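Local coordinates for protein abietadiene synthase, chloroplastic (Abies grandis, PDB 3S9V) that belongs to the terpene synthases of the plant chloroplast, large helix-built enzymes with an N-terminal terpene synthase domain and a metal-binding domain, at residues A63-V68 / P74-T79; E78-I83 / T116-G121; T59-R64 / V238-G243. One frame throughout, in Å; residues are numbered along the deposited sequence.

Contact 1 of 3, residues A63-V68 / P74-T79; sequences ARIPAV and PHFPET
H75 does most of the work of joining 74-79 to 63-68, and it starts doing so at its backbone: its N-H gives a nearly straight hydrogen bond to I65 O, 2.7 Å from N to O and lying in the carbonyl plane. That oxygen also takes a hydrogen from a water that in turn accepts from F76 N, so two donors grip it. Further out, H75 CB sits 3.5 Å from P66 O. With CG anti to the backbone N (chi1 -176°), the imidazole swings past A67, whose CA meets its edge, and reaches V68. There ND1 accepts the backbone N-H of V68 at 3.2 Å, though the donor stands 34° out of the ring plane. ND1 acting as acceptor is consistent with a neutral ring, probably protonated on NE2. V68 CG2 lies over one face of the imidazole in close methyl-to-ring packing, 3.2 Å from CE1, and also covers H75 NE2 at 3.8 Å. On its CD2 side the imidazole meets its own neighbour, CD2 lying over one face of the F76 ring, offset toward the rim.

All this ties down the loop between helix 56-62 and helix 77-85, where P66 and P74 form a single backbone bridge in a region with no extended sheet. I65 CD1 touches the F76 ring at its edge, 4.0 Å from CE1, and I65 also packs on helix 232-242, so the loop is covered from that helix too. At the start of helix 77-85, F76 O accepts both T79 N and T79 OG1, the hydroxyl at 2.7 Å. The same OG1 lies against A63, 3.1 Å from its CB.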
ATOM      1  N   ALA A  63       1.768  32.591  21.107  1.00 17.89           N
ATOM      2  CA  ALA A  63       2.035  34.024  21.244  1.00 14.57           C
ATOM      3  C   ALA A  63       1.311  34.667  22.418  1.00 18.55           C
ATOM      4  O   ALA A  63       1.650  35.771  22.837  1.00 19.95           O
ATOM      5  CB  ALA A  63       1.662  34.737  19.959  1.00 11.39           C
ATOM      6  N   ARG A  64       0.309  33.980  22.951  1.00 19.11           N
ATOM      7  CA  ARG A  64      -0.440  34.506  24.077  1.00 19.29           C
ATOM      8  C   ARG A  64       0.290  34.381  25.408  1.00 19.83           C
ATOM      9  O   ARG A  64       0.080  35.194  26.315  1.00 19.32           O
ATOM     10  CB  ARG A  64      -1.779  33.790  24.220  1.00 19.64           C
ATOM     11  CG  ARG A  64      -2.808  34.121  23.186  1.00 28.92           C
ATOM     12  CD  ARG A  64      -4.155  33.718  23.735  1.00 28.51           C
ATOM     13  NE  ARG A  64      -5.191  33.665  22.718  1.00 20.46           N
ATOM     14  CZ  ARG A  64      -6.469  33.438  22.997  1.00 30.65           C
ATOM     15  NH1 ARG A  64      -6.846  33.254  24.259  1.00 32.09           N
ATOM     16  NH2 ARG A  64      -7.361  33.381  22.021  1.00 33.20           N
ATOM     17  N   ILE A  65       1.133  33.363  25.540  1.00 19.71           N
ATOM     18  CA  ILE A  65       1.835  33.157  26.802  1.00 21.95           C
ATOM     19  C   ILE A  65       2.651  34.384  27.214  1.00 25.76           C
ATOM     20  O   ILE A  65       3.576  34.787  26.518  1.00 23.54           O
ATOM     21  CB  ILE A  65       2.767  31.941  26.715  1.00 24.59           C
ATOM     22  CG1 ILE A  65       2.013  30.752  26.113  1.00 22.99           C
ATOM     23  CG2 ILE A  65       3.267  31.568  28.102  1.00 15.80           C
ATOM     24  CD1 ILE A  65       2.904  29.568  25.811  1.00 17.24           C
ATOM     25  N   PRO A  66       2.304  34.996  28.360  1.00 27.67           N
ATOM     26  CA  PRO A  66       2.992  36.184  28.890  1.00 26.88           C
ATOM     27  C   PRO A  66       4.400  35.853  29.408  1.00 23.57           C
ATOM     28  O   PRO A  66       4.634  34.758  29.909  1.00 19.78           O
ATOM     29  CB  PRO A  66       2.063  36.640  30.010  1.00 24.82           C
ATOM     30  CG  PRO A  66       1.560  35.322  30.542  1.00 29.69           C
ATOM     31  CD  PRO A  66       1.234  34.559  29.274  1.00 25.41           C
ATOM     32  N   ALA A  67       5.327  36.798  29.277  1.00 23.77           N
ATOM     33  CA  ALA A  67       6.705  36.610  29.728  1.00 26.56           C
ATOM     34  C   ALA A  67       6.763  36.010  31.126  1.00 31.25           C
ATOM     35  O   ALA A  67       6.099  36.493  32.048  1.00 29.69           O
ATOM     36  CB  ALA A  67       7.438  37.936  29.710  1.00 29.21           C
ATOM     37  N   VAL A  68       7.563  34.960  31.283  1.00 33.83           N
ATOM     38  CA  VAL A  68       7.688  34.296  32.576  1.00 38.12           C
ATOM     39  C   VAL A  68       8.248  35.196  33.678  1.00 40.38           C
ATOM     40  O   VAL A  68       7.960  34.986  34.851  1.00 41.27           O
ATOM     41  CB  VAL A  68       8.567  33.027  32.471  1.00 36.83           C
ATOM     42  CG1 VAL A  68       8.834  32.456  33.852  1.00 33.26           C
ATOM     43  CG2 VAL A  68       7.862  31.984  31.627  1.00 42.03           C
ATOM     44  N   PRO A  74       5.223  39.319  25.420  1.00 29.55           N
ATOM     45  CA  PRO A  74       4.875  37.920  25.183  1.00 26.02           C
ATOM     46  C   PRO A  74       6.123  37.152  25.594  1.00 24.64           C
ATOM     47  O   PRO A  74       7.228  37.693  25.524  1.00 21.74           O
ATOM     48  CB  PRO A  74       4.648  37.867  23.672  1.00 23.44           C
ATOM     49  CG  PRO A  74       4.252  39.270  23.323  1.00 31.38           C
ATOM     50  CD  PRO A  74       5.197  40.089  24.165  1.00 27.64           C
ATOM     51  N   HIS A  75       5.962  35.912  26.039  1.00 24.55           N
ATOM     52  CA  HIS A  75       7.114  35.113  26.429  1.00 23.53           C
ATOM     53  C   HIS A  75       7.920  34.757  25.178  1.00 29.00           C
ATOM     54  O   HIS A  75       9.137  34.601  25.242  1.00 33.21           O
ATOM     55  CB  HIS A  75       6.660  33.844  27.143  1.00 21.44           C
ATOM     56  CG  HIS A  75       7.787  33.004  27.657  1.00 27.11           C
ATOM     57  ND1 HIS A  75       8.624  33.421  28.669  1.00 33.66           N
ATOM     58  CD2 HIS A  75       8.207  31.766  27.306  1.00 32.57           C
ATOM     59  CE1 HIS A  75       9.512  32.474  28.921  1.00 29.79           C
ATOM     60  NE2 HIS A  75       9.279  31.459  28.108  1.00 32.69           N
ATOM     61  N   PHE A  76       7.230  34.629  24.046  1.00 29.58           N
ATOM     62  CA  PHE A  76       7.865  34.315  22.765  1.00 29.20           C
ATOM     63  C   PHE A  76       7.580  35.446  21.774  1.00 29.20           C
ATOM     64  O   PHE A  76       6.768  35.285  20.864  1.00 29.10           O
ATOM     65  CB  PHE A  76       7.306  33.017  22.180  1.00 29.43           C
ATOM     66  CG  PHE A  76       7.541  31.803  23.033  1.00 29.48           C
ATOM     67  CD1 PHE A  76       6.473  31.161  23.655  1.00 25.17           C
ATOM     68  CD2 PHE A  76       8.823  31.279  23.189  1.00 24.84           C
ATOM     69  CE1 PHE A  76       6.676  30.007  24.423  1.00 29.92           C
ATOM     70  CE2 PHE A  76       9.037  30.129  23.953  1.00 27.33           C
ATOM     71  CZ  PHE A  76       7.963  29.491  24.571  1.00 27.19           C
ATOM     72  N   PRO A  77       8.263  36.595  21.922  1.00 30.32           N
ATOM     73  CA  PRO A  77       8.081  37.766  21.049  1.00 29.70           C
ATOM     74  C   PRO A  77       8.125  37.471  19.549  1.00 26.29           C
ATOM     75  O   PRO A  77       7.442  38.122  18.755  1.00 24.14           O
ATOM     76  CB  PRO A  77       9.218  38.700  21.474  1.00 24.96           C
ATOM     77  CG  PRO A  77       9.455  38.325  22.892  1.00 31.03           C
ATOM     78  CD  PRO A  77       9.383  36.817  22.853  1.00 27.41           C
ATOM     79  N   GLU A  78       8.933  36.491  19.169  1.00 26.54           N
ATOM     80  CA  GLU A  78       9.071  36.131  17.767  1.00 27.66           C
ATOM     81  C   GLU A  78       7.749  35.617  17.164  1.00 26.88           C
ATOM     82  O   GLU A  78       7.477  35.831  15.985  1.00 25.33           O
ATOM     83  CB  GLU A  78      10.181  35.081  17.604  1.00 29.30           C
ATOM     84  CG  GLU A  78       9.791  33.669  18.073  1.00 46.83           C
ATOM     85  CD  GLU A  78      10.299  33.306  19.469  1.00 46.65           C
ATOM     86  OE1 GLU A  78      10.271  34.169  20.382  1.00 41.20           O
ATOM     87  OE2 GLU A  78      10.710  32.135  19.646  1.00 36.79           O
ATOM     88  N   THR A  79       6.923  34.948  17.964  1.00 24.11           N
ATOM     89  CA  THR A  79       5.667  34.443  17.436  1.00 22.60           C
ATOM     90  C   THR A  79       4.698  35.589  17.177  1.00 21.38           C
ATOM     91  O   THR A  79       3.936  35.555  16.212  1.00 22.39           O
ATOM     92  CB  THR A  79       5.030  33.394  18.377  1.00 25.49           C
ATOM     93  OG1 THR A  79       4.695  33.995  19.635  1.00 21.49           O
ATOM     94  CG2 THR A  79       6.002  32.239  18.596  1.00 12.03           C
TER
HETATM   95  O   HOH W   1       4.489  34.084  24.064  1.00 23.68           O

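Contact 2 of 3, residues E78-I83 / T116-G121; sequences ETVEWI and TLWRTG
The Schellman motif that ends helix 101-117 brings W118 and T120 up to V80 on helix 77-85. V80 meets them with its two methyls, one for each partner. CG2 lies 3.9 Å from W118 CD1, on the pyrrole part of the indole, and the valine and tryptophan side chains cross at about a right angle. CG1, anti to the backbone N of V80 (chi1 170°), instead meets T120 CG2 at 4.1 Å, methyl to methyl.

R119 makes the turn: it is the C' residue, with phi at +50°, and it lets T120 N reach back to L115 O while R119 N bonds T116 O at 3.0 Å. The chain thereby leaves the helix axis and sets T120 beside V80 before G121, at the N-cap position of helix 122-136. R119 itself points elsewhere and pairs with D72 in a salt bridge. The indole is held by its polar atom, since W118 NE1 donates to A63 O in the loop that follows helix 56-62. P74 packs against both V80 and W118, so the apolar patch between the two helices extends into that loop.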
ATOM      1  N   GLU A  78       8.933  36.491  19.169  1.00 26.54           N
ATOM      2  CA  GLU A  78       9.071  36.131  17.767  1.00 27.66           C
ATOM      3  C   GLU A  78       7.749  35.617  17.164  1.00 26.88           C
ATOM      4  O   GLU A  78       7.477  35.831  15.985  1.00 25.33           O
ATOM      5  CB  GLU A  78      10.181  35.081  17.604  1.00 29.30           C
ATOM      6  CG  GLU A  78       9.791  33.669  18.073  1.00 46.83           C
ATOM      7  CD  GLU A  78      10.299  33.306  19.469  1.00 46.65           C
ATOM      8  OE1 GLU A  78      10.271  34.169  20.382  1.00 41.20           O
ATOM      9  OE2 GLU A  78      10.710  32.135  19.646  1.00 36.79           O
ATOM     10  N   THR A  79       6.923  34.948  17.964  1.00 24.11           N
ATOM     11  CA  THR A  79       5.667  34.443  17.436  1.00 22.60           C
ATOM     12  C   THR A  79       4.698  35.589  17.177  1.00 21.38           C
ATOM     13  O   THR A  79       3.936  35.555  16.212  1.00 22.39           O
ATOM     14  CB  THR A  79       5.030  33.394  18.377  1.00 25.49           C
ATOM     15  OG1 THR A  79       4.695  33.995  19.635  1.00 21.49           O
ATOM     16  CG2 THR A  79       6.002  32.239  18.596  1.00 12.03           C
ATOM     17  N   VAL A  80       4.727  36.613  18.019  1.00 23.45           N
ATOM     18  CA  VAL A  80       3.852  37.761  17.802  1.00 23.45           C
ATOM     19  C   VAL A  80       4.257  38.436  16.493  1.00 25.81           C
ATOM     20  O   VAL A  80       3.408  38.809  15.674  1.00 27.93           O
ATOM     21  CB  VAL A  80       3.958  38.783  18.948  1.00 21.92           C
ATOM     22  CG1 VAL A  80       3.222  40.078  18.570  1.00 13.13           C
ATOM     23  CG2 VAL A  80       3.351  38.194  20.208  1.00 17.67           C
ATOM     24  N   GLU A  81       5.563  38.581  16.297  1.00 23.20           N
ATOM     25  CA  GLU A  81       6.073  39.188  15.083  1.00 23.21           C
ATOM     26  C   GLU A  81       5.676  38.329  13.882  1.00 23.67           C
ATOM     27  O   GLU A  81       5.337  38.853  12.826  1.00 26.68           O
ATOM     28  CB  GLU A  81       7.599  39.320  15.148  1.00 29.41           C
ATOM     29  CG  GLU A  81       8.202  40.020  13.933  1.00 38.07           C
ATOM     30  CD  GLU A  81       7.808  41.493  13.835  1.00 44.43           C
ATOM     31  OE1 GLU A  81       7.871  42.047  12.717  1.00 50.42           O
ATOM     32  OE2 GLU A  81       7.451  42.097  14.871  1.00 48.48           O
ATOM     33  N   TRP A  82       5.716  37.008  14.041  1.00 21.38           N
ATOM     34  CA  TRP A  82       5.343  36.118  12.945  1.00 20.08           C
ATOM     35  C   TRP A  82       3.915  36.429  12.499  1.00 21.45           C
ATOM     36  O   TRP A  82       3.623  36.501  11.311  1.00 22.17           O
ATOM     37  CB  TRP A  82       5.415  34.649  13.372  1.00 17.68           C
ATOM     38  CG  TRP A  82       5.122  33.729  12.230  1.00 21.77           C
ATOM     39  CD1 TRP A  82       6.014  33.253  11.310  1.00 19.39           C
ATOM     40  CD2 TRP A  82       3.834  33.275  11.810  1.00 16.17           C
ATOM     41  NE1 TRP A  82       5.360  32.541  10.340  1.00 17.41           N
ATOM     42  CE2 TRP A  82       4.019  32.537  10.620  1.00 20.44           C
ATOM     43  CE3 TRP A  82       2.537  33.424  12.319  1.00 17.11           C
ATOM     44  CZ2 TRP A  82       2.952  31.949   9.928  1.00 21.09           C
ATOM     45  CZ3 TRP A  82       1.475  32.842  11.633  1.00 17.04           C
ATOM     46  CH2 TRP A  82       1.689  32.114  10.448  1.00 14.52           C
ATOM     47  N   ILE A  83       3.024  36.605  13.466  1.00 21.33           N
ATOM     48  CA  ILE A  83       1.635  36.906  13.163  1.00 21.47           C
ATOM     49  C   ILE A  83       1.550  38.201  12.370  1.00 23.62           C
ATOM     50  O   ILE A  83       0.877  38.264  11.349  1.00 24.14           O
ATOM     51  CB  ILE A  83       0.809  37.030  14.458  1.00 17.42           C
ATOM     52  CG1 ILE A  83       0.785  35.681  15.182  1.00 20.88           C
ATOM     53  CG2 ILE A  83      -0.583  37.499  14.139  1.00 17.69           C
ATOM     54  CD1 ILE A  83       0.223  35.737  16.587  1.00 18.27           C
ATOM     55  N   THR A 116      -4.832  41.756  19.811  1.00 22.51           N
ATOM     56  CA  THR A 116      -5.604  42.646  20.658  1.00 19.58           C
ATOM     57  C   THR A 116      -5.061  42.568  22.089  1.00 23.41           C
ATOM     58  O   THR A 116      -4.908  43.586  22.761  1.00 24.71           O
ATOM     59  CB  THR A 116      -7.113  42.257  20.670  1.00 18.58           C
ATOM     60  OG1 THR A 116      -7.681  42.471  19.371  1.00 20.34           O
ATOM     61  CG2 THR A 116      -7.873  43.097  21.682  1.00 11.37           C
ATOM     62  N   LEU A 117      -4.767  41.358  22.553  1.00 26.32           N
ATOM     63  CA  LEU A 117      -4.259  41.169  23.906  1.00 28.62           C
ATOM     64  C   LEU A 117      -2.903  41.844  24.090  1.00 31.28           C
ATOM     65  O   LEU A 117      -2.563  42.274  25.187  1.00 32.83           O
ATOM     66  CB  LEU A 117      -4.148  39.673  24.236  1.00 29.91           C
ATOM     67  CG  LEU A 117      -5.445  38.849  24.308  1.00 34.90           C
ATOM     68  CD1 LEU A 117      -5.112  37.393  24.618  1.00 38.46           C
ATOM     69  CD2 LEU A 117      -6.369  39.408  25.382  1.00 28.27           C
ATOM     70  N   TRP A 118      -2.122  41.938  23.022  1.00 29.63           N
ATOM     71  CA  TRP A 118      -0.818  42.576  23.138  1.00 29.51           C
ATOM     72  C   TRP A 118      -0.848  44.032  22.683  1.00 27.52           C
ATOM     73  O   TRP A 118       0.195  44.682  22.553  1.00 25.39           O
ATOM     74  CB  TRP A 118       0.230  41.768  22.363  1.00 27.57           C
ATOM     75  CG  TRP A 118       0.549  40.479  23.055  1.00 26.01           C
ATOM     76  CD1 TRP A 118       0.397  39.219  22.557  1.00 27.93           C
ATOM     77  CD2 TRP A 118       1.014  40.324  24.405  1.00 23.72           C
ATOM     78  NE1 TRP A 118       0.731  38.289  23.511  1.00 24.91           N
ATOM     79  CE2 TRP A 118       1.113  38.940  24.655  1.00 26.28           C
ATOM     80  CE3 TRP A 118       1.354  41.224  25.427  1.00 26.41           C
ATOM     81  CZ2 TRP A 118       1.541  38.427  25.893  1.00 27.76           C
ATOM     82  CZ3 TRP A 118       1.781  40.714  26.663  1.00 26.68           C
ATOM     83  CH2 TRP A 118       1.869  39.329  26.881  1.00 27.00           C
ATOM     84  N   ARG A 119      -2.058  44.533  22.448  1.00 24.84           N
ATOM     85  CA  ARG A 119      -2.268  45.915  22.037  1.00 27.79           C
ATOM     86  C   ARG A 119      -1.361  46.269  20.873  1.00 32.50           C
ATOM     87  O   ARG A 119      -0.787  47.355  20.830  1.00 38.28           O
ATOM     88  CB  ARG A 119      -1.980  46.841  23.222  1.00 29.83           C
ATOM     89  CG  ARG A 119      -2.598  46.356  24.531  1.00 37.77           C
ATOM     90  CD  ARG A 119      -1.915  46.987  25.735  1.00 49.83           C
ATOM     91  NE  ARG A 119      -1.712  46.026  26.819  1.00 54.85           N
ATOM     92  CZ  ARG A 119      -0.942  44.944  26.733  1.00 55.18           C
ATOM     93  NH1 ARG A 119      -0.294  44.672  25.609  1.00 59.99           N
ATOM     94  NH2 ARG A 119      -0.815  44.130  27.771  1.00 52.48           N
ATOM     95  N   THR A 120      -1.234  45.353  19.923  1.00 33.92           N
ATOM     96  CA  THR A 120      -0.367  45.589  18.784  1.00 32.48           C
ATOM     97  C   THR A 120      -1.033  45.244  17.447  1.00 33.08           C
ATOM     98  O   THR A 120      -2.119  44.664  17.413  1.00 30.60           O
ATOM     99  CB  THR A 120       0.958  44.804  18.954  1.00 32.27           C
ATOM    100  OG1 THR A 120       1.870  45.169  17.914  1.00 37.70           O
ATOM    101  CG2 THR A 120       0.705  43.304  18.910  1.00 31.54           C
ATOM    102  N   GLY A 121      -0.382  45.643  16.356  1.00 35.05           N
ATOM    103  CA  GLY A 121      -0.894  45.391  15.020  1.00 35.31           C
ATOM    104  C   GLY A 121      -2.309  45.882  14.767  1.00 35.91           C
ATOM    105  O   GLY A 121      -3.129  45.144  14.218  1.00 33.51           O
TER

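Contact 3 of 3, residues T59-R64 / V238-G243; sequences TAWVAR and VFMRTG
M240 comes in across W61 at about a right angle and sets its terminal methyl at the edge of the indole, near the ring plane. CE is 4.0 Å from W61 CE3 and 4.2 Å from CZ3, so the methyl meets the six-membered ring. The face of that same indole is used by another group: the guanidinium of R64 lies roughly parallel over it, the two planes about 20° apart, with R64 CZ 3.7 Å above the ring plane and displaced toward the rim, a cation-pi pair formed within 59-64. W61 thus carries the methionine at its edge and the arginine on a face, and Y57 also meets the W61 indole, edge-to-face. The bend at chi3 of M240 (-77°) turns CE back from the line of the chain and lets the methyl sit in the angle between W61 and R64.

R64 is touched not at its charged end but near its root: R64 CB lies 3.8 Å from M240 CE and 3.9 Å from M240 SD, and the sulfur also rests 3.9 Å from R64 O. Beyond CB the arginine runs extended away from the methionine, and its NH1 finds a salt bridge with E161. What is joined here is the end of helix 56-62 and the last turn of helix 232-242, two helices far apart in sequence that are probably part of the helical, barrel-like gamma domain known from related plant diterpene synthases. M240 stands on the face of helix 232-242 that looks toward W61 and R64, shortly before that helix ends at G243 with positive phi.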
ATOM      1  N   THR A  59       0.181  29.136  16.389  1.00 19.58           N
ATOM      2  CA  THR A  59       1.187  30.140  16.663  1.00 18.27           C
ATOM      3  C   THR A  59       0.554  31.259  17.469  1.00 16.94           C
ATOM      4  O   THR A  59       1.163  31.787  18.400  1.00 15.92           O
ATOM      5  CB  THR A  59       1.767  30.681  15.362  1.00 20.15           C
ATOM      6  OG1 THR A  59       2.327  29.588  14.627  1.00 17.80           O
ATOM      7  CG2 THR A  59       2.843  31.712  15.637  1.00 15.03           C
ATOM      8  N   ALA A  60      -0.683  31.599  17.124  1.00 14.85           N
ATOM      9  CA  ALA A  60      -1.401  32.649  17.831  1.00 15.23           C
ATOM     10  C   ALA A  60      -1.561  32.271  19.307  1.00 16.49           C
ATOM     11  O   ALA A  60      -1.481  33.133  20.185  1.00 17.15           O
ATOM     12  CB  ALA A  60      -2.763  32.870  17.194  1.00 17.04           C
ATOM     13  N   TRP A  61      -1.780  30.989  19.583  1.00 13.80           N
ATOM     14  CA  TRP A  61      -1.940  30.548  20.966  1.00 16.06           C
ATOM     15  C   TRP A  61      -0.625  30.577  21.731  1.00 18.91           C
ATOM     16  O   TRP A  61      -0.590  30.948  22.904  1.00 20.54           O
ATOM     17  CB  TRP A  61      -2.570  29.151  21.030  1.00 10.62           C
ATOM     18  CG  TRP A  61      -4.073  29.207  20.976  1.00 21.73           C
ATOM     19  CD1 TRP A  61      -4.861  29.137  19.861  1.00 14.17           C
ATOM     20  CD2 TRP A  61      -4.961  29.438  22.085  1.00 17.66           C
ATOM     21  NE1 TRP A  61      -6.184  29.314  20.208  1.00 24.54           N
ATOM     22  CE2 TRP A  61      -6.273  29.501  21.563  1.00 12.98           C
ATOM     23  CE3 TRP A  61      -4.771  29.603  23.467  1.00 18.78           C
ATOM     24  CZ2 TRP A  61      -7.393  29.720  22.372  1.00 13.88           C
ATOM     25  CZ3 TRP A  61      -5.896  29.825  24.282  1.00 14.89           C
ATOM     26  CH2 TRP A  61      -7.186  29.879  23.727  1.00 14.80           C
ATOM     27  N   VAL A  62       0.460  30.190  21.075  1.00 17.97           N
ATOM     28  CA  VAL A  62       1.759  30.232  21.726  1.00 17.75           C
ATOM     29  C   VAL A  62       2.097  31.700  22.037  1.00 15.95           C
ATOM     30  O   VAL A  62       2.611  32.013  23.102  1.00 18.85           O
ATOM     31  CB  VAL A  62       2.849  29.612  20.820  1.00 15.47           C
ATOM     32  CG1 VAL A  62       4.218  29.848  21.411  1.00 15.32           C
ATOM     33  CG2 VAL A  62       2.603  28.107  20.676  1.00 14.24           C
ATOM     34  N   ALA A  63       1.768  32.591  21.107  1.00 17.89           N
ATOM     35  CA  ALA A  63       2.035  34.024  21.244  1.00 14.57           C
ATOM     36  C   ALA A  63       1.311  34.667  22.418  1.00 18.55           C
ATOM     37  O   ALA A  63       1.650  35.771  22.837  1.00 19.95           O
ATOM     38  CB  ALA A  63       1.662  34.737  19.959  1.00 11.39           C
ATOM     39  N   ARG A  64       0.309  33.980  22.951  1.00 19.11           N
ATOM     40  CA  ARG A  64      -0.440  34.506  24.077  1.00 19.29           C
ATOM     41  C   ARG A  64       0.290  34.381  25.408  1.00 19.83           C
ATOM     42  O   ARG A  64       0.080  35.194  26.315  1.00 19.32           O
ATOM     43  CB  ARG A  64      -1.779  33.790  24.220  1.00 19.64           C
ATOM     44  CG  ARG A  64      -2.808  34.121  23.186  1.00 28.92           C
ATOM     45  CD  ARG A  64      -4.155  33.718  23.735  1.00 28.51           C
ATOM     46  NE  ARG A  64      -5.191  33.665  22.718  1.00 20.46           N
ATOM     47  CZ  ARG A  64      -6.469  33.438  22.997  1.00 30.65           C
ATOM     48  NH1 ARG A  64      -6.846  33.254  24.259  1.00 32.09           N
ATOM     49  NH2 ARG A  64      -7.361  33.381  22.021  1.00 33.20           N
ATOM     50  N   VAL A 238      -2.765  24.840  28.436  1.00 18.37           N
ATOM     51  CA  VAL A 238      -2.514  24.158  29.708  1.00 20.09           C
ATOM     52  C   VAL A 238      -1.435  24.885  30.510  1.00 22.02           C
ATOM     53  O   VAL A 238      -1.537  25.000  31.726  1.00 23.46           O
ATOM     54  CB  VAL A 238      -2.036  22.692  29.519  1.00 18.97           C
ATOM     55  CG1 VAL A 238      -1.688  22.085  30.879  1.00 13.17           C
ATOM     56  CG2 VAL A 238      -3.105  21.869  28.832  1.00 21.70           C
ATOM     57  N   PHE A 239      -0.395  25.366  29.831  1.00 22.48           N
ATOM     58  CA  PHE A 239       0.682  26.060  30.525  1.00 21.86           C
ATOM     59  C   PHE A 239       0.192  27.332  31.174  1.00 21.86           C
ATOM     60  O   PHE A 239       0.561  27.637  32.306  1.00 24.56           O
ATOM     61  CB  PHE A 239       1.827  26.425  29.582  1.00 23.92           C
ATOM     62  CG  PHE A 239       2.896  27.248  30.243  1.00 26.84           C
ATOM     63  CD1 PHE A 239       3.825  26.652  31.087  1.00 21.24           C
ATOM     64  CD2 PHE A 239       2.940  28.632  30.067  1.00 24.09           C
ATOM     65  CE1 PHE A 239       4.782  27.417  31.751  1.00 26.66           C
ATOM     66  CE2 PHE A 239       3.892  29.406  30.725  1.00 27.38           C
ATOM     67  CZ  PHE A 239       4.815  28.797  31.571  1.00 24.04           C
ATOM     68  N   MET A 240      -0.620  28.087  30.442  1.00 21.68           N
ATOM     69  CA  MET A 240      -1.154  29.334  30.960  1.00 27.46           C
ATOM     70  C   MET A 240      -2.086  29.111  32.154  1.00 30.22           C
ATOM     71  O   MET A 240      -2.245  30.002  32.988  1.00 31.86           O
ATOM     72  CB  MET A 240      -1.877  30.119  29.847  1.00 29.28           C
ATOM     73  CG  MET A 240      -0.922  30.740  28.815  1.00 20.80           C
ATOM     74  SD  MET A 240      -1.657  31.966  27.699  1.00 19.61           S
ATOM     75  CE  MET A 240      -2.542  30.880  26.559  1.00 16.21           C
ATOM     76  N   ARG A 241      -2.687  27.925  32.245  1.00 29.17           N
ATOM     77  CA  ARG A 241      -3.588  27.619  33.357  1.00 28.67           C
ATOM     78  C   ARG A 241      -2.933  26.957  34.567  1.00 27.87           C
ATOM     79  O   ARG A 241      -3.470  27.042  35.672  1.00 26.70           O
ATOM     80  CB  ARG A 241      -4.755  26.733  32.887  1.00 32.03           C
ATOM     81  CG  ARG A 241      -5.838  27.480  32.123  1.00 35.31           C
ATOM     82  CD  ARG A 241      -6.228  28.751  32.865  1.00 44.97           C
ATOM     83  NE  ARG A 241      -7.284  29.495  32.190  1.00 46.26           N
ATOM     84  CZ  ARG A 241      -8.554  29.111  32.148  1.00 59.27           C
ATOM     85  NH1 ARG A 241      -8.935  27.987  32.746  1.00 57.79           N
ATOM     86  NH2 ARG A 241      -9.446  29.856  31.508  1.00 65.63           N
ATOM     87  N   THR A 242      -1.782  26.311  34.369  1.00 26.75           N
ATOM     88  CA  THR A 242      -1.101  25.606  35.460  1.00 27.29           C
ATOM     89  C   THR A 242       0.375  25.950  35.673  1.00 27.05           C
ATOM     90  O   THR A 242       0.959  25.564  36.682  1.00 26.42           O
ATOM     91  CB  THR A 242      -1.152  24.071  35.255  1.00 28.06           C
ATOM     92  OG1 THR A 242      -0.302  23.715  34.160  1.00 25.70           O
ATOM     93  CG2 THR A 242      -2.568  23.605  34.949  1.00 27.31           C
ATOM     94  N   GLY A 243       0.989  26.644  34.726  1.00 27.04           N
ATOM     95  CA  GLY A 243       2.395  26.974  34.878  1.00 26.31           C
ATOM     96  C   GLY A 243       3.290  25.745  34.792  1.00 26.37           C
ATOM     97  O   GLY A 243       4.478  25.821  35.085  1.00 26.80           O
TER

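The three contacts cluster at one end of the long chain, roughly 40 Å from its centre, with their own centres about 9 Å (contacts 1 and 2), 8 Å (1 and 3) and 14 Å (2 and 3) apart. Contacts 1 and 3 start from the same stretch and share A63 and R64; contact 1 closes the local loop, while contact 3 reaches about 170 residues ahead. Contact 2, which shares E78 and T79 with contact 1, is nested inside the loop closed by contact 3. Helix 56-62, the loop after it and helix 77-85 are thus packed on helices 101-117 and 232-242 of one helical domain.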